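Local coordinates for Slr0280 protein (Synechocystis sp., PDB 5H3K), which is of unknown function but carries a phosphodiester glycosidase (NAGPA-type) domain and may cleave sugar phosphodiesters, at residues A413-T416 / P417-P421. Numbering follows the deposited sequence.
Sequences ARYT and PAWGP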
ATOM      1  N   ALA A 413     -22.651 -10.209 -18.124  1.00  9.24           N
ATOM      2  CA  ALA A 413     -22.004  -9.835 -16.861  1.00  8.95           C
ATOM      3  C   ALA A 413     -22.941 -10.085 -15.690  1.00 11.42           C
ATOM      4  O   ALA A 413     -24.165 -10.157 -15.854  1.00 10.19           O
ATOM      5  CB  ALA A 413     -21.559  -8.380 -16.892  1.00  8.16           C
ATOM      6  N   ARG A 414     -22.374 -10.233 -14.501  1.00  7.37           N
ATOM      7  CA  ARG A 414     -23.185 -10.480 -13.323  1.00  7.87           C
ATOM      8  C   ARG A 414     -22.703  -9.528 -12.232  1.00  6.79           C
ATOM      9  O   ARG A 414     -21.504  -9.227 -12.145  1.00  6.75           O
ATOM     10  CB  ARG A 414     -23.030 -11.943 -12.902  1.00  8.94           C
ATOM     11  CG  ARG A 414     -24.197 -12.524 -12.146  1.00 11.03           C
ATOM     12  CD  ARG A 414     -24.073 -14.049 -12.047  1.00 11.04           C
ATOM     13  NE  ARG A 414     -23.001 -14.492 -11.153  1.00 11.93           N
ATOM     14  CZ  ARG A 414     -23.155 -14.681  -9.847  1.00 12.56           C
ATOM     15  NH1 ARG A 414     -24.331 -14.442  -9.265  1.00 12.72           N
ATOM     16  NH2 ARG A 414     -22.128 -15.096  -9.118  1.00 10.17           N
ATOM     17  N   TYR A 415     -23.637  -9.026 -11.433  1.00  4.92           N
ATOM     18  CA  TYR A 415     -23.325  -8.129 -10.332  1.00  6.01           C
ATOM     19  C   TYR A 415     -24.027  -8.618  -9.074  1.00 10.32           C
ATOM     20  O   TYR A 415     -25.250  -8.750  -9.046  1.00  6.81           O
ATOM     21  CB  TYR A 415     -23.744  -6.699 -10.663  1.00  6.96           C
ATOM     22  CG  TYR A 415     -22.861  -6.064 -11.708  1.00  6.45           C
ATOM     23  CD1 TYR A 415     -21.651  -5.475 -11.350  1.00  8.58           C
ATOM     24  CD2 TYR A 415     -23.217  -6.073 -13.056  1.00  7.39           C
ATOM     25  CE1 TYR A 415     -20.821  -4.891 -12.310  1.00  8.22           C
ATOM     26  CE2 TYR A 415     -22.393  -5.494 -14.029  1.00  6.64           C
ATOM     27  CZ  TYR A 415     -21.196  -4.906 -13.645  1.00  8.69           C
ATOM     28  OH  TYR A 415     -20.375  -4.339 -14.605  1.00  7.82           O
ATOM     29  N   THR A 416     -23.237  -8.899  -8.041  1.00  6.02           N
ATOM     30  CA  THR A 416     -23.746  -9.469  -6.796  1.00  6.31           C
ATOM     31  C   THR A 416     -23.695  -8.387  -5.719  1.00  7.84           C
ATOM     32  O   THR A 416     -23.214  -7.280  -5.984  1.00  8.36           O
ATOM     33  CB  THR A 416     -22.938 -10.705  -6.378  1.00  8.63           C
ATOM     34  OG1 THR A 416     -21.664 -10.301  -5.844  1.00  7.84           O
ATOM     35  CG2 THR A 416     -22.745 -11.637  -7.559  1.00  7.85           C
ATOM     36  N   PRO A 417     -24.219  -8.675  -4.513  1.00  7.51           N
ATOM     37  CA  PRO A 417     -24.122  -7.659  -3.461  1.00 13.06           C
ATOM     38  C   PRO A 417     -22.694  -7.227  -3.115  1.00 11.50           C
ATOM     39  O   PRO A 417     -22.537  -6.146  -2.557  1.00 11.78           O
ATOM     40  CB  PRO A 417     -24.768  -8.351  -2.260  1.00  9.72           C
ATOM     41  CG  PRO A 417     -25.815  -9.219  -2.878  1.00 11.29           C
ATOM     42  CD  PRO A 417     -25.182  -9.734  -4.153  1.00  9.45           C
ATOM     43  N   ALA A 418     -21.684  -8.042  -3.426  1.00 10.00           N
ATOM     44  CA  ALA A 418     -20.291  -7.602  -3.251  1.00 14.51           C
ATOM     45  C   ALA A 418     -19.956  -6.311  -4.015  1.00 13.83           C
ATOM     46  O   ALA A 418     -19.084  -5.539  -3.599  1.00 12.93           O
ATOM     47  CB  ALA A 418     -19.314  -8.719  -3.622  1.00 12.69           C
ATOM     48  N   TRP A 419     -20.636  -6.071  -5.135  1.00  8.70           N
ATOM     49  CA  TRP A 419     -20.447  -4.848  -5.906  1.00  9.37           C
ATOM     50  C   TRP A 419     -20.896  -3.629  -5.114  1.00 11.69           C
ATOM     51  O   TRP A 419     -20.272  -2.572  -5.166  1.00 11.46           O
ATOM     52  CB  TRP A 419     -21.240  -4.937  -7.213  1.00  8.40           C
ATOM     53  CG  TRP A 419     -21.117  -3.766  -8.161  1.00  8.54           C
ATOM     54  CD1 TRP A 419     -22.066  -2.819  -8.430  1.00 10.53           C
ATOM     55  CD2 TRP A 419     -19.992  -3.452  -8.992  1.00  8.02           C
ATOM     56  NE1 TRP A 419     -21.598  -1.931  -9.371  1.00  9.68           N
ATOM     57  CE2 TRP A 419     -20.336  -2.303  -9.736  1.00 10.31           C
ATOM     58  CE3 TRP A 419     -18.733  -4.033  -9.177  1.00  9.71           C
ATOM     59  CZ2 TRP A 419     -19.449  -1.720 -10.655  1.00  9.47           C
ATOM     60  CZ3 TRP A 419     -17.858  -3.447 -10.089  1.00  8.71           C
ATOM     61  CH2 TRP A 419     -18.220  -2.308 -10.814  1.00  8.91           C
ATOM     62  N   GLY A 420     -21.992  -3.790  -4.380  1.00 11.28           N
ATOM     63  CA  GLY A 420     -22.615  -2.694  -3.665  1.00 15.50           C
ATOM     64  C   GLY A 420     -24.125  -2.875  -3.653  1.00 16.36           C
ATOM     65  O   GLY A 420     -24.639  -3.907  -4.098  1.00 15.96           O
ATOM     66  N   PRO A 421     -24.840  -1.885  -3.110  1.00 19.30           N
ATOM     67  CA  PRO A 421     -26.307  -1.891  -3.065  1.00 15.90           C
ATOM     68  C   PRO A 421     -26.954  -1.623  -4.422  1.00 18.17           C
ATOM     69  O   PRO A 421     -28.112  -1.997  -4.607  1.00 18.14           O
ATOM     70  CB  PRO A 421     -26.627  -0.737  -2.099  1.00 20.82           C
ATOM     71  CG  PRO A 421     -25.410  -0.630  -1.228  1.00 19.50           C
ATOM     72  CD  PRO A 421     -24.266  -0.892  -2.184  1.00 18.59           C
TER
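W419 N donates to T416 O at 3.0 Å, and this bond closes a type I β-turn at the point where strand 411-415 gives way to loop. The amide does not meet a carbonyl lone pair; it stands 47° out of the carbonyl plane. The T416 side chain adds a second, weak bond: T416 OG1 accepts from A418 N at 3.3 Å, an ST turn. A chi1 of 75° sets OG1 between the backbone N and the carbonyl carbon, on the side from which it can reach the amide two residues ahead. P417 suits the position between them, since its ring restricts phi to the value the turn needs and it has no amide hydrogen to place. A weak bond from G420 N to P417 O overlaps the first turn.

Beyond these bonds the contact becomes aromatic. Y415 and W419 lie side by side, and the edge of the tyrosine meets the indole face in a T-shaped stack, with planes at 65° and Y415 CE1 riding 3.5 Å above the centre of the W419 ring. Y415 CD1 touches W419 CD2 at 3.5 Å. CG of W419 stands anti to its own N, which swings the indole alongside Y415 with one face turned to the CD1-CE1 edge. Y415 OH lies beyond this stack, bonded to S405 O and R466, while Y423 stacks on the same phenol ring. Replacing W419 with an alanine would probably open a gap beside the tyrosine edge, while the turn's main-chain bond could persist.

The example shows how a strand exit can be fixed twice over: directed backbone and hydroxyl bonds bend the chain, and the bend returns an electron-rich indole face to the polarised C-H edge of a tyrosine from the strand just left.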